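Local atomic coordinates of glutamate--tRNA ligase (Elizabethkingia anophelis, PDB entry 6B1Z), a protein that probably attaches glutamate to its cognate tRNA in an ATP-dependent reaction, as a class I aminoacyl-tRNA synthetase. Residues A[179-184]-A[189-194]; A[234-239]-A[251-256]; A[208-213]-A[230-235]; A[175-180]-A[239-244]. All coordinates share one frame; numbering follows the deposited sequence.

Contact 1: residues A[179-184]-A[189-194]; sequences INLNDI and FSVNTN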
# COMPACT_ATOMS: atom_id res chain seq x y z
N ILE A 179 12.73 -12.39 -30.11
CA ILE A 179 13.19 -12.62 -28.75
C ILE A 179 12.17 -13.51 -28.06
O ILE A 179 10.99 -13.15 -27.98
CB ILE A 179 13.37 -11.30 -27.99
CG1 ILE A 179 14.19 -10.29 -28.80
CG2 ILE A 179 14.03 -11.57 -26.64
CD1 ILE A 179 15.57 -10.78 -29.21
N ASN A 180 12.60 -14.67 -27.56
CA ASN A 180 11.71 -15.58 -26.84
C ASN A 180 11.90 -15.37 -25.34
O ASN A 180 12.98 -15.65 -24.81
CB ASN A 180 11.98 -17.03 -27.24
CG ASN A 180 11.78 -17.26 -28.72
OD1 ASN A 180 10.73 -16.93 -29.27
ND2 ASN A 180 12.79 -17.82 -29.38
N LEU A 181 10.86 -14.87 -24.68
CA LEU A 181 10.88 -14.52 -23.27
C LEU A 181 10.12 -15.55 -22.44
O LEU A 181 9.24 -16.26 -22.93
CB LEU A 181 10.28 -13.12 -23.05
CG LEU A 181 11.10 -12.05 -23.77
CD1 LEU A 181 10.40 -10.71 -23.77
CD2 LEU A 181 12.48 -11.92 -23.13
N ASN A 182 10.50 -15.66 -21.17
CA ASN A 182 9.87 -16.60 -20.26
C ASN A 182 9.75 -15.92 -18.91
O ASN A 182 10.76 -15.67 -18.25
CB ASN A 182 10.69 -17.89 -20.15
CG ASN A 182 9.96 -19.00 -19.44
OD1 ASN A 182 8.87 -18.80 -18.90
ND2 ASN A 182 10.54 -20.20 -19.44
N ASP A 183 8.52 -15.61 -18.51
CA ASP A 183 8.25 -14.93 -17.25
C ASP A 183 7.59 -15.90 -16.27
O ASP A 183 6.75 -16.71 -16.66
CB ASP A 183 7.32 -13.73 -17.48
CG ASP A 183 7.18 -12.86 -16.24
OD1 ASP A 183 6.15 -12.99 -15.52
OD2 ASP A 183 8.13 -12.11 -15.98
N ILE A 184 7.96 -15.78 -14.98
CA ILE A 184 7.41 -16.69 -13.98
C ILE A 184 5.89 -16.53 -13.86
O ILE A 184 5.17 -17.52 -13.71
CB ILE A 184 8.11 -16.46 -12.62
CG1 ILE A 184 9.54 -16.99 -12.67
CG2 ILE A 184 7.32 -17.12 -11.48
CD1 ILE A 184 10.40 -16.53 -11.47
N PHE A 189 6.41 -15.98 -24.12
CA PHE A 189 5.90 -15.14 -25.20
C PHE A 189 7.09 -14.67 -26.00
O PHE A 189 8.24 -14.70 -25.54
CB PHE A 189 5.07 -13.96 -24.66
CG PHE A 189 5.84 -13.01 -23.80
CD1 PHE A 189 6.08 -13.29 -22.47
CD2 PHE A 189 6.31 -11.82 -24.33
CE1 PHE A 189 6.79 -12.40 -21.67
CE2 PHE A 189 7.02 -10.92 -23.54
CZ PHE A 189 7.26 -11.21 -22.21
N SER A 190 6.82 -14.24 -27.23
CA SER A 190 7.85 -13.77 -28.14
C SER A 190 7.56 -12.36 -28.62
O SER A 190 6.39 -11.96 -28.75
CB SER A 190 7.98 -14.69 -29.36
OG SER A 190 8.25 -16.02 -28.96
N VAL A 191 8.63 -11.62 -28.90
CA VAL A 191 8.59 -10.21 -29.32
C VAL A 191 9.57 -10.03 -30.48
O VAL A 191 10.72 -10.47 -30.35
CB VAL A 191 9.00 -9.29 -28.15
CG1 VAL A 191 9.21 -7.83 -28.60
CG2 VAL A 191 8.00 -9.39 -26.98
N ASN A 192 9.16 -9.36 -31.55
CA ASN A 192 10.10 -9.00 -32.60
C ASN A 192 10.72 -7.65 -32.29
O ASN A 192 10.02 -6.69 -31.94
CB ASN A 192 9.40 -8.98 -33.97
CG ASN A 192 10.39 -8.92 -35.13
OD1 ASN A 192 11.10 -7.93 -35.30
ND2 ASN A 192 10.44 -9.98 -35.92
N THR A 193 12.05 -7.56 -32.43
CA THR A 193 12.74 -6.30 -32.15
C THR A 193 12.27 -5.15 -33.04
O THR A 193 12.48 -3.99 -32.68
CB THR A 193 14.26 -6.48 -32.29
OG1 THR A 193 14.58 -7.03 -33.58
CG2 THR A 193 14.76 -7.42 -31.24
N ASN A 194 11.65 -5.43 -34.19
CA ASN A 194 11.12 -4.34 -35.00
C ASN A 194 10.03 -3.55 -34.28
O ASN A 194 9.72 -2.43 -34.70
CB ASN A 194 10.55 -4.88 -36.31
CG ASN A 194 11.62 -5.34 -37.29
OD1 ASN A 194 12.80 -5.08 -37.12
ND2 ASN A 194 11.18 -6.03 -38.33
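L181 lies over one face of the F189 ring: its CB stands 3.9 Å from the ring centroid, 19° off the normal, a CH-pi contact displaced toward the rim. L181 CD1 reaches on to F189 CE2 at 3.4 Å, and then more loosely to V191 CG2. F189 takes the crowded position, with CG between its own backbone N and carbonyl carbon (chi1 62°), and this turns the ring back over the neighbouring strand. Further along the apolar side of the hairpin, I179 CG1 meets T193 CG2 of the following 3-10 turn at 3.8 Å, the two side chains crossing at about a right angle. The face of the hairpin that carries N180 and S190 is polar: in the conformer described, S190 OG donates to N180 OD1 at 2.7 Å, in the plane of the amide carbonyl, across a non-hydrogen-bonded pair. Between the two faces runs the antiparallel ladder of a beta hairpin, with I179–V191 and L181–F189 as hydrogen-bonded pairs. I179 N to V191 O (2.8 Å) is nearly straight at 174°, whereas F189 N approaches L181 O from above the carbonyl plane at 3.1 Å. Further out, helix 236-246 covers the apolar face, A237 and V240 meeting L181 and M236 meeting F189. Beyond the ladder, D183 OD2 is bonded to H255; the carbonyl O of I184 is a ligand of a magnesium ion. The hairpin is therefore two-sided: its apolar face packs against the helix, probably held mainly by dispersion, while a hydroxyl-amide bond links the exposed face in one conformer of S190.

Contact 2: residues A[234-239]-A[251-256]; sequences PSMALH and PEFAHL
M236 leaves its helix with CG anti to the backbone N (chi1 -174°) and continues fully extended through SD to CE, which carries the thioether straight toward strand 252-256. F253 and H255, two apart on that strand, both place CG beside their own backbone N, and their rings lean back toward the helix to receive it. The methyl end takes F253: M236 CE lies 3.8 Å from F253 CD1 and close to CB and CG as well, approaching the ring obliquely while the two side chains run past each other in opposite directions. The sulfur takes H255, M236 SD coming 3.7 Å from H255 CE1, again obliquely. SD also stands 5.1 Å from the F253 ring centroid, 32° off its normal, and this makes a Met-aromatic contact. No hydrogen bond joins the two segments; the polar atoms of H255 are engaged by others, ND1 by D183 and NE2, weakly, by R228. Within 234-239, H239 N bonds S235 O at 3.0 Å, and the same carbonyl oxygen stands 3.2 Å above the plane of the H239 ring, over its centre. The contact packs the helix on the closing strand of a beta-alpha-beta unit made of strand 225-229, helix 236-246 and strand 252-256, the strands parallel, in the nucleotide-binding type of fold of class I synthetases. In this buried setting the polarisable sulfur lies against an imidazole whose ND1 is bonded and NE2 weakly so; cohesion here therefore probably rests on dispersion and sulfur-aromatic attraction.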
# COMPACT_ATOMS: atom_id res chain seq x y z
N PRO A 234 6.89 -4.41 -21.12
CA PRO A 234 7.30 -4.09 -22.49
C PRO A 234 8.80 -3.86 -22.64
O PRO A 234 9.29 -3.89 -23.78
CB PRO A 234 6.51 -2.82 -22.82
CG PRO A 234 5.30 -2.90 -21.90
CD PRO A 234 5.87 -3.46 -20.62
N SER A 235 9.52 -3.64 -21.54
CA SER A 235 10.97 -3.45 -21.55
C SER A 235 11.76 -4.74 -21.29
O SER A 235 13.00 -4.70 -21.29
CB SER A 235 11.37 -2.41 -20.50
OG SER A 235 10.73 -1.18 -20.79
N MET A 236 11.07 -5.85 -21.03
CA MET A 236 11.78 -7.08 -20.69
C MET A 236 12.69 -7.55 -21.82
O MET A 236 13.81 -8.02 -21.56
CB MET A 236 10.77 -8.16 -20.30
CG MET A 236 11.43 -9.43 -19.80
SD MET A 236 10.18 -10.67 -19.39
CE MET A 236 11.23 -12.09 -19.11
N ALA A 237 12.23 -7.45 -23.08
CA ALA A 237 13.08 -7.85 -24.19
C ALA A 237 14.37 -7.03 -24.23
O ALA A 237 15.46 -7.58 -24.39
CB ALA A 237 12.32 -7.72 -25.52
N LEU A 238 14.26 -5.71 -24.07
CA LEU A 238 15.45 -4.87 -23.97
C LEU A 238 16.37 -5.35 -22.86
O LEU A 238 17.59 -5.43 -23.04
CB LEU A 238 15.04 -3.41 -23.72
CG LEU A 238 16.21 -2.47 -23.39
CD1 LEU A 238 17.16 -2.31 -24.60
CD2 LEU A 238 15.67 -1.12 -22.94
N HIS A 239 15.82 -5.64 -21.69
CA HIS A 239 16.67 -6.01 -20.57
C HIS A 239 17.41 -7.30 -20.84
O HIS A 239 18.61 -7.41 -20.56
CB HIS A 239 15.83 -6.10 -19.30
CG HIS A 239 15.19 -4.80 -18.94
ND1 HIS A 239 14.06 -4.70 -18.15
CD2 HIS A 239 15.51 -3.54 -19.31
CE1 HIS A 239 13.73 -3.43 -18.03
NE2 HIS A 239 14.60 -2.70 -18.71
N PRO A 251 18.89 -12.70 -14.76
CA PRO A 251 18.10 -13.32 -13.69
C PRO A 251 16.77 -13.79 -14.24
O PRO A 251 16.41 -13.54 -15.39
CB PRO A 251 17.90 -12.17 -12.69
CG PRO A 251 17.88 -10.94 -13.57
CD PRO A 251 18.92 -11.23 -14.64
N GLU A 252 16.01 -14.47 -13.38
CA GLU A 252 14.62 -14.78 -13.71
C GLU A 252 13.75 -13.56 -13.43
O GLU A 252 14.08 -12.73 -12.59
CB GLU A 252 14.12 -15.97 -12.89
CG GLU A 252 14.86 -17.27 -13.20
CD GLU A 252 14.27 -18.45 -12.49
OE1 GLU A 252 13.08 -18.75 -12.73
OE2 GLU A 252 14.98 -19.07 -11.68
N PHE A 253 12.63 -13.47 -14.15
CA PHE A 253 11.69 -12.36 -14.01
C PHE A 253 10.31 -12.86 -13.64
O PHE A 253 9.90 -13.95 -14.04
CB PHE A 253 11.58 -11.54 -15.31
CG PHE A 253 12.84 -10.83 -15.69
CD1 PHE A 253 13.83 -11.49 -16.39
CD2 PHE A 253 13.02 -9.50 -15.35
CE1 PHE A 253 15.01 -10.84 -16.73
CE2 PHE A 253 14.20 -8.84 -15.69
CZ PHE A 253 15.18 -9.52 -16.39
N ALA A 254 9.59 -12.03 -12.86
CA ALA A 254 8.18 -12.25 -12.55
C ALA A 254 7.48 -10.90 -12.60
O ALA A 254 7.83 -10.01 -11.82
CB ALA A 254 8.01 -12.90 -11.17
N HIS A 255 6.51 -10.75 -13.49
CA HIS A 255 5.82 -9.48 -13.69
C HIS A 255 4.41 -9.56 -13.12
O HIS A 255 3.60 -10.37 -13.58
CB HIS A 255 5.81 -9.09 -15.17
CG HIS A 255 7.13 -8.58 -15.64
ND1 HIS A 255 8.16 -9.41 -16.03
CD2 HIS A 255 7.60 -7.31 -15.78
CE1 HIS A 255 9.20 -8.68 -16.40
NE2 HIS A 255 8.89 -7.40 -16.25
N LEU A 256 4.14 -8.72 -12.13
CA LEU A 256 2.87 -8.70 -11.42
C LEU A 256 1.87 -7.79 -12.13
O LEU A 256 2.17 -6.63 -12.43
CB LEU A 256 3.10 -8.22 -9.99
CG LEU A 256 4.17 -9.01 -9.22
CD1 LEU A 256 4.54 -8.27 -7.93
CD2 LEU A 256 3.66 -10.42 -8.90

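Contact 3: residues A[208-213]-A[230-235]; sequences PTYHFA and EEWLPS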
# COMPACT_ATOMS: atom_id res chain seq x y z
N PRO A 208 23.56 6.52 -16.12
CA PRO A 208 22.65 5.63 -16.84
C PRO A 208 21.19 5.98 -16.61
O PRO A 208 20.82 6.60 -15.61
CB PRO A 208 22.98 4.25 -16.25
CG PRO A 208 23.40 4.58 -14.83
CD PRO A 208 24.18 5.87 -14.96
N THR A 209 20.36 5.57 -17.56
CA THR A 209 18.94 5.48 -17.32
C THR A 209 18.64 4.25 -16.48
O THR A 209 19.49 3.37 -16.30
CB THR A 209 18.17 5.40 -18.64
OG1 THR A 209 18.53 4.18 -19.30
CG2 THR A 209 18.51 6.61 -19.53
N TYR A 210 17.39 4.17 -15.97
CA TYR A 210 16.99 3.04 -15.14
C TYR A 210 17.25 1.71 -15.84
O TYR A 210 17.64 0.72 -15.20
CB TYR A 210 15.50 3.11 -14.77
CG TYR A 210 15.07 4.26 -13.89
CD1 TYR A 210 15.92 4.84 -12.96
CD2 TYR A 210 13.77 4.74 -13.97
CE1 TYR A 210 15.49 5.88 -12.14
CE2 TYR A 210 13.34 5.77 -13.17
CZ TYR A 210 14.20 6.34 -12.26
OH TYR A 210 13.75 7.37 -11.47
N HIS A 211 17.00 1.65 -17.16
CA HIS A 211 17.15 0.39 -17.88
C HIS A 211 18.56 -0.17 -17.72
O HIS A 211 18.74 -1.35 -17.41
CB HIS A 211 16.84 0.60 -19.35
CG HIS A 211 15.42 0.97 -19.63
ND1 HIS A 211 14.36 0.13 -19.39
CD2 HIS A 211 14.89 2.11 -20.15
CE1 HIS A 211 13.24 0.72 -19.74
NE2 HIS A 211 13.53 1.92 -20.21
N PHE A 212 19.57 0.67 -17.96
CA PHE A 212 20.96 0.23 -17.93
C PHE A 212 21.46 0.09 -16.49
O PHE A 212 22.13 -0.89 -16.16
CB PHE A 212 21.81 1.22 -18.73
CG PHE A 212 23.20 0.73 -19.11
CD1 PHE A 212 23.46 -0.61 -19.40
CD2 PHE A 212 24.23 1.65 -19.22
CE1 PHE A 212 24.75 -1.02 -19.78
CE2 PHE A 212 25.53 1.25 -19.60
CZ PHE A 212 25.78 -0.08 -19.88
N ALA A 213 21.14 1.07 -15.64
CA ALA A 213 21.54 1.00 -14.23
C ALA A 213 21.01 -0.27 -13.58
O ALA A 213 21.73 -0.92 -12.80
CB ALA A 213 21.05 2.23 -13.47
N GLU A 230 3.95 -5.06 -14.00
CA GLU A 230 3.85 -5.26 -15.44
C GLU A 230 4.08 -3.98 -16.24
O GLU A 230 4.21 -4.06 -17.47
CB GLU A 230 2.50 -5.88 -15.82
CG GLU A 230 1.31 -4.97 -15.69
CD GLU A 230 0.04 -5.55 -16.29
OE1 GLU A 230 0.07 -6.09 -17.43
OE2 GLU A 230 -1.02 -5.43 -15.64
N GLU A 231 4.17 -2.81 -15.59
CA GLU A 231 4.59 -1.61 -16.32
C GLU A 231 5.95 -1.79 -16.96
O GLU A 231 6.26 -1.12 -17.96
CB GLU A 231 4.59 -0.37 -15.39
CG GLU A 231 5.71 -0.29 -14.35
CD GLU A 231 5.36 -0.94 -13.03
OE1 GLU A 231 4.32 -1.65 -12.97
OE2 GLU A 231 6.11 -0.72 -12.03
N TRP A 232 6.77 -2.69 -16.42
CA TRP A 232 8.09 -3.01 -16.95
C TRP A 232 8.07 -4.09 -18.02
O TRP A 232 9.11 -4.30 -18.68
CB TRP A 232 9.02 -3.48 -15.83
CG TRP A 232 9.43 -2.41 -14.90
CD1 TRP A 232 8.92 -2.17 -13.66
CD2 TRP A 232 10.46 -1.43 -15.11
NE1 TRP A 232 9.57 -1.10 -13.08
CE2 TRP A 232 10.52 -0.62 -13.96
CE3 TRP A 232 11.34 -1.16 -16.17
CZ2 TRP A 232 11.41 0.43 -13.82
CZ3 TRP A 232 12.24 -0.10 -16.04
CH2 TRP A 232 12.26 0.68 -14.86
N LEU A 233 6.96 -4.80 -18.20
CA LEU A 233 6.96 -5.93 -19.12
C LEU A 233 7.32 -5.55 -20.56
O LEU A 233 8.03 -6.33 -21.21
CB LEU A 233 5.61 -6.65 -19.07
CG LEU A 233 5.55 -8.01 -19.77
CD1 LEU A 233 6.55 -9.00 -19.18
CD2 LEU A 233 4.13 -8.56 -19.66
N PRO A 234 6.89 -4.41 -21.12
CA PRO A 234 7.30 -4.09 -22.49
C PRO A 234 8.80 -3.86 -22.64
O PRO A 234 9.29 -3.89 -23.78
CB PRO A 234 6.51 -2.82 -22.82
CG PRO A 234 5.30 -2.90 -21.90
CD PRO A 234 5.87 -3.46 -20.62
N SER A 235 9.52 -3.64 -21.54
CA SER A 235 10.97 -3.45 -21.55
C SER A 235 11.76 -4.74 -21.29
O SER A 235 13.00 -4.70 -21.29
CB SER A 235 11.37 -2.41 -20.50
OG SER A 235 10.73 -1.18 -20.79
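H211 and W232 meet obliquely with their planes almost perpendicular, at 86°, and the six-membered ring of W232 has its centroid 5.8 Å from that of H211. It is the rim of the indole that does the touching: W232 CZ3 lies 3.9 Å from H211 CE1, and H211 ND1 sits in the indole plane at that same edge. One atom further round the rim, W232 CH2 reaches Y210 CB at 4.1 Å, so two successive residues of helix 210-220 lie along one edge of the tryptophan. The CB of H211 points past the loop, but with CG anti to its carbonyl carbon (chi1 -65°) the imidazole reaches S235. There H211 CE1 comes 3.3 Å from S235 OG, a close approach that is not a hydrogen bond, with S235 CB next to it. The polar ends have their own partners: H211 ND1 bonds H239 NE2, and S235 OG is reached weakly by K199 NZ. The backbone of 230-235 is folded to present W232 and S235 together, S235 N bonding W232 O at 3.0 Å after the 3-10 turn 230-232. W232 also packs on H255, while Y210 touches T53 and D54. The arrangement joins the first turn of helix 210-220, whose N-cap is T209, to the loop between strand 225-229 and helix 236-246. That loop follows the C-terminal end of strand 225-229, the position at which Rossmann-type class I catalytic domains commonly build their binding clefts, and the contact sets helix 210-220 against it.

Contact 4: residues A[175-180]-A[239-244]; sequences LDRIIN and HVLLYE. With EDO (1,2-ethanediol), chain V.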
# COMPACT_ATOMS: atom_id res chain seq x y z
N LEU A 175 17.85 -5.76 -36.09
CA LEU A 175 16.90 -5.86 -37.19
C LEU A 175 16.16 -7.20 -37.16
O LEU A 175 16.79 -8.27 -37.22
CB LEU A 175 17.63 -5.68 -38.52
CG LEU A 175 16.78 -5.86 -39.80
CD1 LEU A 175 15.63 -4.87 -39.82
CD2 LEU A 175 17.63 -5.73 -41.05
N ASP A 176 14.82 -7.15 -37.07
CA ASP A 176 13.95 -8.30 -37.34
C ASP A 176 14.43 -9.57 -36.63
O ASP A 176 14.67 -10.62 -37.23
CB ASP A 176 13.86 -8.52 -38.86
CG ASP A 176 12.80 -9.54 -39.25
OD1 ASP A 176 11.94 -9.88 -38.42
OD2 ASP A 176 12.84 -10.04 -40.41
N ARG A 177 14.56 -9.46 -35.31
CA ARG A 177 14.99 -10.57 -34.48
C ARG A 177 13.86 -10.95 -33.54
O ARG A 177 13.24 -10.06 -32.93
CB ARG A 177 16.27 -10.20 -33.72
CG ARG A 177 16.81 -11.35 -32.89
CD ARG A 177 18.15 -10.97 -32.23
NE ARG A 177 18.44 -11.94 -31.18
CZ ARG A 177 19.43 -11.79 -30.31
NH1 ARG A 177 20.26 -10.76 -30.42
NH2 ARG A 177 19.61 -12.70 -29.35
N ILE A 178 13.59 -12.25 -33.42
CA ILE A 178 12.56 -12.74 -32.51
C ILE A 178 13.21 -13.05 -31.16
O ILE A 178 14.15 -13.85 -31.09
CB ILE A 178 11.87 -13.99 -33.07
CG1 ILE A 178 11.17 -13.63 -34.37
CG2 ILE A 178 10.89 -14.54 -32.05
CD1 ILE A 178 10.65 -14.83 -35.12
N ILE A 179 12.73 -12.39 -30.11
CA ILE A 179 13.19 -12.62 -28.75
C ILE A 179 12.17 -13.51 -28.06
O ILE A 179 10.99 -13.15 -27.98
CB ILE A 179 13.37 -11.30 -27.99
CG1 ILE A 179 14.19 -10.29 -28.80
CG2 ILE A 179 14.03 -11.57 -26.64
CD1 ILE A 179 15.57 -10.78 -29.21
N ASN A 180 12.60 -14.67 -27.56
CA ASN A 180 11.71 -15.58 -26.84
C ASN A 180 11.90 -15.37 -25.34
O ASN A 180 12.98 -15.65 -24.81
CB ASN A 180 11.98 -17.03 -27.24
CG ASN A 180 11.78 -17.26 -28.72
OD1 ASN A 180 10.73 -16.93 -29.27
ND2 ASN A 180 12.79 -17.82 -29.38
N HIS A 239 15.82 -5.64 -21.69
CA HIS A 239 16.67 -6.01 -20.57
C HIS A 239 17.41 -7.30 -20.84
O HIS A 239 18.61 -7.41 -20.56
CB HIS A 239 15.83 -6.10 -19.30
CG HIS A 239 15.19 -4.80 -18.94
ND1 HIS A 239 14.06 -4.70 -18.15
CD2 HIS A 239 15.51 -3.54 -19.31
CE1 HIS A 239 13.73 -3.43 -18.03
NE2 HIS A 239 14.60 -2.70 -18.71
N VAL A 240 16.72 -8.30 -21.40
CA VAL A 240 17.37 -9.56 -21.76
C VAL A 240 18.45 -9.32 -22.80
O VAL A 240 19.55 -9.87 -22.69
CB VAL A 240 16.31 -10.58 -22.22
CG1 VAL A 240 16.95 -11.78 -22.91
CG2 VAL A 240 15.47 -11.01 -21.02
N LEU A 241 18.20 -8.42 -23.76
CA LEU A 241 19.22 -8.11 -24.76
C LEU A 241 20.41 -7.38 -24.15
O LEU A 241 21.55 -7.55 -24.62
CB LEU A 241 18.60 -7.28 -25.90
CG LEU A 241 17.74 -8.08 -26.87
CD1 LEU A 241 16.90 -7.09 -27.71
CD2 LEU A 241 18.65 -8.92 -27.77
N LEU A 242 20.18 -6.56 -23.11
CA LEU A 242 21.31 -5.91 -22.46
C LEU A 242 22.21 -6.91 -21.75
O LEU A 242 23.44 -6.79 -21.81
CB LEU A 242 20.80 -4.85 -21.47
CG LEU A 242 20.27 -3.59 -22.16
CD1 LEU A 242 19.56 -2.70 -21.13
CD2 LEU A 242 21.37 -2.78 -22.88
N TYR A 243 21.63 -7.91 -21.07
CA TYR A 243 22.47 -8.94 -20.46
C TYR A 243 23.29 -9.65 -21.53
O TYR A 243 24.49 -9.86 -21.36
CB TYR A 243 21.64 -9.96 -19.67
CG TYR A 243 21.15 -9.43 -18.35
CD1 TYR A 243 21.99 -9.36 -17.25
CD2 TYR A 243 19.84 -9.00 -18.20
CE1 TYR A 243 21.54 -8.86 -16.04
CE2 TYR A 243 19.38 -8.50 -16.99
CZ TYR A 243 20.24 -8.43 -15.92
OH TYR A 243 19.80 -7.95 -14.72
N GLU A 244 22.67 -9.96 -22.67
CA GLU A 244 23.41 -10.56 -23.78
C GLU A 244 24.54 -9.66 -24.25
O GLU A 244 25.67 -10.12 -24.48
CB GLU A 244 22.45 -10.88 -24.92
CG GLU A 244 23.13 -11.50 -26.13
CD GLU A 244 22.16 -11.76 -27.27
OE1 GLU A 244 20.98 -12.02 -27.00
OE2 GLU A 244 22.59 -11.70 -28.44
C1 EDO V . 16.35 -4.81 -14.72
O1 EDO V . 16.07 -3.92 -15.81
C2 EDO V . 16.45 -6.23 -15.25
O2 EDO V . 17.35 -6.98 -14.43
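R177 lays one face of its guanidinium against L241, whose CD2 stands 3.5 Å above the plane toward the rim, and turns its end to E244. Both long side chains are extended and come from opposite directions: R177 with CG anti to the backbone N (chi1 -177°), E244 likewise. The salt bridge is end-on. R177 NH2 gives a 2.8 Å bond to E244 OE1 on its syn lone pair, and R177 NH1 reaches E244 OE2 at 3.2 Å; a weak third bond runs from NH2 to OE2. The guanidinium and carboxylate planes are 51° apart, and the pair is therefore twisted rather than coplanar. Y111 OH adds weak bonds to R177 NH1 and E244 OE2. Next to the ion pair, L241 CD2 also meets I179 CD1 at 3.9 Å, packing the strand on helix 236-246. On another side of the helix, Y243 OH donates to O2 of a 1,2-ethanediol at 2.7 Å, while the diol's O1 lies over the centre of the H239 ring; D218 OD1 also binds this probable crystallisation additive. The two-nitrogen grip restrains rotation of the guanidinium, and the leucine over one face may reduce its exposure to solvent and so strengthen the attraction.

How the contacts relate
Contact 2 is buried, whereas contacts 1, 3 and 4 are partly buried. Strand 178-183 serves both contact 1 and contact 4, which share I179 and N180; helix 236-246 serves both contact 2 and contact 4, and thus carries the hairpin on one side and strand 252-256 on another. Contacts 2 and 3 share P234 and S235 and are tied by the bond between H211 and H239, while D183 with H255 ties contact 1 to contact 2. Chemistry follows position: backbone ladder bonds in the hairpin, sulfur and aromatic packing in the interior, an indole rim against a histidine and a tyrosine CB at the loop, and an ion pair in a partly exposed position.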